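Local coordinates for uncharacterized protein (Acinetobacter baumannii, PDB 4PUX) that is of unknown function but adopts a beta-barrel-like fold of the DUF3237 family, related to the allene oxide cyclase barrels, at residues A[55-60]-A[79-84]; A[18-23]-A[41-46]. All blocks are in the same frame, centred on the assembly; numbering follows the deposited sequence.

Contact 1 of 2, residues A[55-60]-A[79-84]; sequences GRILNN and YLLETD. With EDO (1,2-ethanediol), chain B; EDO (1,2-ethanediol), chain D.
Strand 55-57 runs antiparallel to strand 79-83, their axes 4.7 Å apart at closest approach and their directions 158° apart, and backbone bonds tie Arg56 to Glu82 in both directions and Leu58 N to Leu80 O. Gly55 faces Thr83 at a CA-CA distance of only 4.1 Å; its backbone angles and the nearness of Glu82 O would not admit a beta-carbon. On the face carrying Arg56 and Glu82, the two side chains lie alongside each other. Arg56 starts in the crowded position between N and the carbonyl carbon (chi1 71°) and then extends to NE, so that its guanidinium edge meets Glu82 OE1 side-on: NE approaches at 3.0 Å nearly along the C-O axis, and NH2 uses the syn lone pair of the same oxygen at 3.1 Å. Leu58 CD2 covers one face of the guanidinium, offset toward its rim, while Leu58 CD1 touches Leu80 CD2, the side chains crossing obliquely. The side chains of Ile57 and Leu81 share the other face, CG1 of Ile57 lying 3.8 Å from Leu81 CD2, and the CG2 branch of Ile57 touches Tyr79 CD2. Tyr79 OH bonds to Tyr154 and to an ethanediol, probably from the crystallisation liquor. Past the Leu58-Leu80 bond, a water stands between the two segments: it accepts from Leu80 N at 2.9 Å and lies within bonding distance of the carbonyls of Leu58 and Asn60. A salt bridge on one face and an apolar cluster including the Tyr79 ring on the other mark a two-faced antiparallel beta hairpin, strands 54-67 and 73-83, in the wall of the barrel-like sheet.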
# COMPACT_ATOMS: atom_id res chain seq x y z
N GLY A 55 15.42 -4.52 3.66
CA GLY A 55 15.50 -3.77 4.92
C GLY A 55 14.27 -3.85 5.79
O GLY A 55 13.50 -4.83 5.72
N ARG A 56 14.09 -2.83 6.62
CA ARG A 56 12.99 -2.78 7.58
C ARG A 56 12.24 -1.44 7.52
O ARG A 56 12.77 -0.41 7.04
CB ARG A 56 13.46 -3.06 9.02
CG ARG A 56 14.27 -1.97 9.66
CD ARG A 56 14.77 -2.42 11.05
NE ARG A 56 15.57 -1.36 11.67
CZ ARG A 56 15.50 -0.95 12.92
NH1 ARG A 56 14.75 -1.61 13.81
NH2 ARG A 56 16.28 0.06 13.33
N ILE A 57 11.00 -1.50 7.97
CA ILE A 57 10.16 -0.33 8.12
C ILE A 57 10.33 0.15 9.55
O ILE A 57 10.22 -0.63 10.48
CB ILE A 57 8.67 -0.66 7.77
CG1 ILE A 57 8.56 -1.06 6.30
CG2 ILE A 57 7.71 0.48 8.11
CD1 ILE A 57 7.26 -1.78 5.96
N LEU A 58 10.49 1.46 9.71
CA LEU A 58 10.69 2.06 11.04
C LEU A 58 9.32 2.34 11.71
O LEU A 58 8.26 2.24 11.08
CB LEU A 58 11.58 3.32 10.93
CG LEU A 58 12.96 3.06 10.34
CD1 LEU A 58 13.76 4.38 10.35
CD2 LEU A 58 13.74 1.98 11.12
N ASN A 59 9.34 2.71 13.00
CA ASN A 59 8.13 3.09 13.72
C ASN A 59 7.86 4.59 13.48
O ASN A 59 8.33 5.45 14.22
CB ASN A 59 8.27 2.74 15.21
CG ASN A 59 6.98 2.94 15.98
OD1 ASN A 59 5.98 3.39 15.43
ND2 ASN A 59 7.00 2.59 17.23
N ASN A 60 7.09 4.87 12.43
CA ASN A 60 6.81 6.22 11.96
C ASN A 60 5.63 6.19 10.98
O ASN A 60 5.53 5.27 10.10
CB ASN A 60 8.02 6.80 11.22
CG ASN A 60 7.70 8.13 10.52
OD1 ASN A 60 7.54 9.21 11.15
ND2 ASN A 60 7.59 8.07 9.26
N TYR A 79 5.36 6.84 5.48
CA TYR A 79 6.19 6.03 6.34
C TYR A 79 7.63 6.01 5.89
O TYR A 79 8.02 6.79 4.97
CB TYR A 79 5.58 4.66 6.60
CG TYR A 79 5.22 3.72 5.45
CD1 TYR A 79 4.14 3.95 4.62
CD2 TYR A 79 5.84 2.47 5.36
CE1 TYR A 79 3.72 3.01 3.68
CE2 TYR A 79 5.44 1.53 4.44
CZ TYR A 79 4.36 1.76 3.64
OH TYR A 79 3.92 0.77 2.78
N LEU A 80 8.47 5.19 6.55
CA LEU A 80 9.94 5.36 6.47
C LEU A 80 10.68 4.03 6.45
O LEU A 80 10.41 3.17 7.29
CB LEU A 80 10.41 6.27 7.60
CG LEU A 80 11.88 6.64 7.65
CD1 LEU A 80 12.30 7.41 6.38
CD2 LEU A 80 12.15 7.51 8.87
N LEU A 81 11.49 3.84 5.42
CA LEU A 81 12.28 2.61 5.20
C LEU A 81 13.73 2.82 5.62
O LEU A 81 14.31 3.91 5.34
CB LEU A 81 12.25 2.21 3.73
CG LEU A 81 10.89 2.24 3.01
CD1 LEU A 81 11.02 1.77 1.59
CD2 LEU A 81 9.84 1.42 3.79
N GLU A 82 14.33 1.79 6.18
CA GLU A 82 15.77 1.72 6.45
C GLU A 82 16.32 0.47 5.75
O GLU A 82 15.97 -0.65 6.10
CB GLU A 82 16.09 1.69 7.94
CG GLU A 82 17.59 1.63 8.24
CD GLU A 82 17.97 1.47 9.72
OE1 GLU A 82 17.29 0.72 10.43
OE2 GLU A 82 19.05 1.98 10.14
N THR A 83 17.14 0.68 4.71
CA THR A 83 17.69 -0.47 4.01
C THR A 83 18.72 -1.21 4.87
O THR A 83 19.26 -0.68 5.86
CB THR A 83 18.38 -0.07 2.65
OG1 THR A 83 19.56 0.71 2.93
CG2 THR A 83 17.38 0.67 1.79
N ASP A 84 18.99 -2.45 4.48
CA ASP A 84 19.99 -3.27 5.16
C ASP A 84 21.37 -2.59 5.26
O ASP A 84 22.06 -2.76 6.26
CB ASP A 84 20.06 -4.69 4.56
CG ASP A 84 20.45 -4.74 3.06
OD1 ASP A 84 20.54 -3.69 2.38
OD2 ASP A 84 20.68 -5.89 2.59
C1 EDO B . 17.71 -3.15 8.59
O1 EDO B . 17.81 -2.41 9.83
C2 EDO B . 18.18 -4.60 8.81
O2 EDO B . 18.21 -5.30 7.54
C1 EDO D . -0.39 0.74 1.39
O1 EDO D . -1.49 1.02 2.08
C2 EDO D . 0.89 1.08 2.13
O2 EDO D . 1.15 0.35 3.31
O HOH W 1 7.72 3.99 9.03
O HOH W 2 7.56 9.16 6.73

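Contact 2 of 2, residues A[18-23]-A[41-46]; sequences FSVDLN and IPITGG
Thr44 and Asp21 carry the polar core of the contact. Thr44 N donates to Asp21 O at 3.0 Å, while Asp21 N donates to Gly45 O at 2.9 Å; in both bonds the donor sits above the carbonyl plane, 42° out of it at Gly45, as the chain of 41-46 bends between its two short strand portions. The Thr44 hydroxyl, held between the backbone N and the carbonyl carbon (chi1 60°), points at the end of strand 18-21 and accepts the amide of Asn23, OG1 to N 3.0 Å. A water lies 2.7 Å from Thr44 OG1 and makes a weak bond to Asn23 OD1. Asn23 CB also rests against OG1, its side chain crossing that of Thr44 at about a right angle. Gly46 permits a close backbone approach: its CA comes to 3.1 Å from Ser19 O in a CA-H...O contact, where a beta-carbon would clash. The packing lies on the face of Val20. Val20 CG1, anti to its own backbone N (chi1 -171°), meets Ile43 CG2 at 3.8 Å, the two side chains crossing obliquely. Leu22 runs alongside Ile43 in the same direction, CD2 against CG1, and its other methyl, CD1, meets Ile41 CG2 at 4.0 Å. Tyr79 and Ile57 pack on Val20 and Ile43, while Tyr154 and Val152 of strand 151-159 pack on Val20 and Leu22, respectively. With only two backbone bonds joining the segments, the Thr44 hydroxyl adds a side-chain link where strand 36-49 is interrupted and strand 18-21 ends, while Val20, Leu22, Ile41 and Ile43 pack through their methyl and methylene groups.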
# COMPACT_ATOMS: atom_id res chain seq x y z
N PHE A 18 6.82 -6.45 0.56
CA PHE A 18 6.65 -5.68 1.79
C PHE A 18 5.68 -6.37 2.74
O PHE A 18 4.59 -6.85 2.32
CB PHE A 18 6.09 -4.27 1.49
CG PHE A 18 7.10 -3.30 0.89
CD1 PHE A 18 7.57 -3.45 -0.43
CD2 PHE A 18 7.60 -2.22 1.64
CE1 PHE A 18 8.48 -2.55 -0.99
CE2 PHE A 18 8.53 -1.32 1.07
CZ PHE A 18 8.99 -1.51 -0.23
N SER A 19 6.03 -6.31 4.01
CA SER A 19 5.20 -6.79 5.10
C SER A 19 5.11 -5.65 6.12
O SER A 19 6.08 -5.37 6.81
CB SER A 19 5.80 -8.10 5.67
OG SER A 19 5.96 -9.07 4.62
N VAL A 20 3.98 -4.96 6.17
CA VAL A 20 3.78 -3.78 7.02
C VAL A 20 3.04 -4.18 8.30
O VAL A 20 1.96 -4.81 8.25
CB VAL A 20 2.98 -2.66 6.29
CG1 VAL A 20 3.00 -1.38 7.13
CG2 VAL A 20 3.55 -2.38 4.84
N ASP A 21 3.62 -3.80 9.42
CA ASP A 21 3.02 -4.08 10.75
C ASP A 21 2.18 -2.85 11.18
O ASP A 21 2.66 -1.70 11.09
CB ASP A 21 4.11 -4.33 11.79
CG ASP A 21 4.76 -5.69 11.65
OD1 ASP A 21 4.12 -6.60 11.11
OD2 ASP A 21 5.93 -5.87 12.09
N LEU A 22 0.96 -3.12 11.67
CA LEU A 22 0.01 -2.09 12.15
C LEU A 22 -0.32 -2.40 13.63
O LEU A 22 -1.49 -2.59 14.00
CB LEU A 22 -1.26 -2.13 11.29
CG LEU A 22 -1.03 -2.12 9.79
CD1 LEU A 22 -2.35 -2.29 9.07
CD2 LEU A 22 -0.31 -0.84 9.35
N ASN A 23 0.73 -2.50 14.46
CA ASN A 23 0.59 -3.07 15.81
C ASN A 23 0.30 -1.99 16.90
O ASN A 23 0.99 -1.86 17.92
CB ASN A 23 1.84 -3.90 16.18
CG ASN A 23 2.04 -5.17 15.33
OD1 ASN A 23 3.19 -5.69 15.25
ND2 ASN A 23 1.03 -5.64 14.71
N ILE A 41 -4.41 4.98 11.04
CA ILE A 41 -3.91 3.62 11.29
C ILE A 41 -2.36 3.63 11.40
O ILE A 41 -1.66 3.77 10.37
CB ILE A 41 -4.33 2.68 10.13
CG1 ILE A 41 -5.85 2.73 9.88
CG2 ILE A 41 -3.81 1.24 10.37
CD1 ILE A 41 -6.28 2.20 8.55
N PRO A 42 -1.82 3.67 12.62
CA PRO A 42 -0.35 3.71 12.78
C PRO A 42 0.41 2.58 12.13
O PRO A 42 0.01 1.42 12.21
CB PRO A 42 -0.16 3.71 14.30
CG PRO A 42 -1.39 4.26 14.84
CD PRO A 42 -2.47 3.64 13.94
N ILE A 43 1.51 2.96 11.48
CA ILE A 43 2.48 2.01 10.94
C ILE A 43 3.64 1.88 11.93
O ILE A 43 4.36 2.83 12.18
CB ILE A 43 2.98 2.45 9.53
CG1 ILE A 43 1.79 2.35 8.54
CG2 ILE A 43 4.24 1.64 9.11
CD1 ILE A 43 2.02 3.09 7.25
N THR A 44 3.81 0.67 12.50
CA THR A 44 4.73 0.48 13.62
C THR A 44 6.05 -0.18 13.27
O THR A 44 7.01 -0.17 14.07
CB THR A 44 4.00 -0.33 14.76
OG1 THR A 44 3.58 -1.61 14.25
CG2 THR A 44 2.78 0.46 15.26
N GLY A 45 6.12 -0.76 12.07
CA GLY A 45 7.32 -1.46 11.61
C GLY A 45 6.99 -2.37 10.44
O GLY A 45 5.96 -2.21 9.78
N GLY A 46 7.89 -3.31 10.18
CA GLY A 46 7.75 -4.27 9.12
C GLY A 46 9.05 -4.47 8.36
O GLY A 46 10.12 -4.11 8.85
O HOH W 3 5.59 -3.32 14.98

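The two contacts, with centres 10 Å apart, meet through neighbouring strands 36-49 and 54-67 of one curled antiparallel sheet. Both segments of contact 2 precede those of contact 1 in sequence. A probable hydrogen bond from Ile57 N to Gly46 O, 2.9 Å, joins the segments directly, and Arg56 CB also packs against Gly46 O. Tyr79 CD1 reaches Ile43 CD1 at 3.5 Å, so that Ile57, Tyr79, Val20 and Ile43 form one continuous apolar layer across both contacts. No active site is known. The ethanediol bonded to Tyr79 OH also comes within about 4 Å of the Val20 side chain (nearest atoms); it probably comes from the crystallisation liquor, but may nevertheless indicate a pocket in the barrel interior.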